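Local coordinates for protein pollen receptor-like kinase 3 (Arabidopsis thaliana, PDB 5WLS) that is a leucine-rich-repeat receptor-like kinase of pollen, whose extracellular domain resembles those of the SERK co-receptors and probably takes part in signalling at the cell surface, at residues P83-F86 / K87-G90. Numbering follows the deposited sequence.
Sequences PPFF and KLPG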
loop_
_atom_site.group_PDB
_atom_site.type_symbol
_atom_site.label_atom_id
_atom_site.label_comp_id
_atom_site.label_asym_id
_atom_site.label_seq_id
_atom_site.Cartn_x
_atom_site.Cartn_y
_atom_site.Cartn_z
ATOM N N PRO A 83 1.808 -6.830 -6.654
ATOM C CA PRO A 83 3.190 -7.239 -6.885
ATOM C C PRO A 83 3.916 -7.434 -5.568
ATOM O O PRO A 83 3.538 -6.841 -4.545
ATOM C CB PRO A 83 3.775 -6.064 -7.687
ATOM C CG PRO A 83 2.586 -5.366 -8.268
ATOM C CD PRO A 83 1.518 -5.511 -7.232
ATOM N N PRO A 84 4.951 -8.260 -5.547
ATOM C CA PRO A 84 5.562 -8.647 -4.269
ATOM C C PRO A 84 6.369 -7.533 -3.624
ATOM O O PRO A 84 7.602 -7.596 -3.596
ATOM C CB PRO A 84 6.455 -9.827 -4.667
ATOM C CG PRO A 84 6.841 -9.522 -6.076
ATOM C CD PRO A 84 5.633 -8.880 -6.697
ATOM N N PHE A 85 5.693 -6.509 -3.100
ATOM C CA PHE A 85 6.408 -5.374 -2.528
ATOM C C PHE A 85 7.220 -5.748 -1.295
ATOM O O PHE A 85 8.068 -4.953 -0.872
ATOM C CB PHE A 85 5.429 -4.245 -2.197
ATOM C CG PHE A 85 4.917 -3.520 -3.409
ATOM C CD1 PHE A 85 3.687 -3.841 -3.958
ATOM C CD2 PHE A 85 5.676 -2.528 -4.010
ATOM C CE1 PHE A 85 3.219 -3.180 -5.079
ATOM C CE2 PHE A 85 5.213 -1.865 -5.130
ATOM C CZ PHE A 85 3.983 -2.191 -5.665
ATOM N N PHE A 86 6.991 -6.929 -0.715
ATOM C CA PHE A 86 7.785 -7.386 0.418
ATOM C C PHE A 86 9.239 -7.662 0.060
ATOM O O PHE A 86 10.053 -7.870 0.965
ATOM C CB PHE A 86 7.160 -8.647 1.020
ATOM C CG PHE A 86 6.909 -9.739 0.021
ATOM C CD1 PHE A 86 5.671 -9.868 -0.585
ATOM C CD2 PHE A 86 7.908 -10.644 -0.305
ATOM C CE1 PHE A 86 5.433 -10.875 -1.500
ATOM C CE2 PHE A 86 7.677 -11.650 -1.222
ATOM C CZ PHE A 86 6.438 -11.767 -1.819
ATOM N N LYS A 87 9.584 -7.675 -1.225
ATOM C CA LYS A 87 10.965 -7.838 -1.652
ATOM C C LYS A 87 11.786 -6.566 -1.503
ATOM O O LYS A 87 13.006 -6.605 -1.694
ATOM C CB LYS A 87 10.990 -8.328 -3.096
ATOM C CG LYS A 87 10.622 -9.794 -3.258
ATOM C CD LYS A 87 10.035 -10.030 -4.636
ATOM C CE LYS A 87 10.355 -11.413 -5.195
ATOM N NZ LYS A 87 10.206 -12.550 -4.246
ATOM N N LEU A 88 11.156 -5.449 -1.156
ATOM C CA LEU A 88 11.877 -4.214 -0.902
ATOM C C LEU A 88 12.013 -4.032 0.600
ATOM O O LEU A 88 11.022 -3.691 1.265
ATOM C CB LEU A 88 11.145 -3.033 -1.531
ATOM C CG LEU A 88 10.707 -3.343 -2.962
ATOM C CD1 LEU A 88 9.692 -2.342 -3.496
ATOM C CD2 LEU A 88 11.930 -3.402 -3.861
ATOM N N PRO A 89 13.199 -4.238 1.179
ATOM C CA PRO A 89 13.298 -4.375 2.641
ATOM C C PRO A 89 13.130 -3.086 3.441
ATOM O O PRO A 89 12.622 -3.125 4.566
ATOM C CB PRO A 89 14.703 -4.964 2.831
ATOM C CG PRO A 89 15.477 -4.498 1.635
ATOM C CD PRO A 89 14.491 -4.466 0.500
ATOM N N GLY A 90 13.531 -1.948 2.890
ATOM C CA GLY A 90 13.432 -0.694 3.613
ATOM C C GLY A 90 12.188 0.104 3.296
ATOM O O GLY A 90 12.145 1.306 3.566
#
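The Phe85 ring takes Leu88 at its edge, near the ring plane, with CD2 of Phe85 4.1 Å from CD1 of Leu88. The Phe86 ring has the carbonyl carbon of Pro84 over one face, offset toward the rim. Lys87 lies alongside this second ring, and its CG is 4.0 Å from Phe86 CE2. The contact is a short 3-10 turn on the convex side of a leucine-rich repeat, in the connection from strand 79-80 to strand 93-95. Two i to i+3 backbone bonds form the turn. Lys87 N donates to Pro84 O at 3.1 Å, nearly straight at 169°. Leu88 N donates to Phe85 O, also at 3.1 Å.

The turn has two sides. Phe85 and Leu88 are buried and point the same way, and both touch Ile71 of strand 70-72 in the repeat core. Phe85 also packs on Ile57 and Ile59. Phe86 points to the outer side, with CG set between its backbone N and carbonyl carbon (chi1 53°), which brings the ring over the Pro84 carbonyl carbon and beside Lys87. The Lys87 chain bends at chi3 and chi4 and crosses the proline ring. An alanine in place of Lys87 would probably leave the Pro84 ring and the Phe86 rim without their aliphatic neighbour. The closest approach between two side chains is at the proline, where Lys87 CD is 3.5 Å from Pro84 CG.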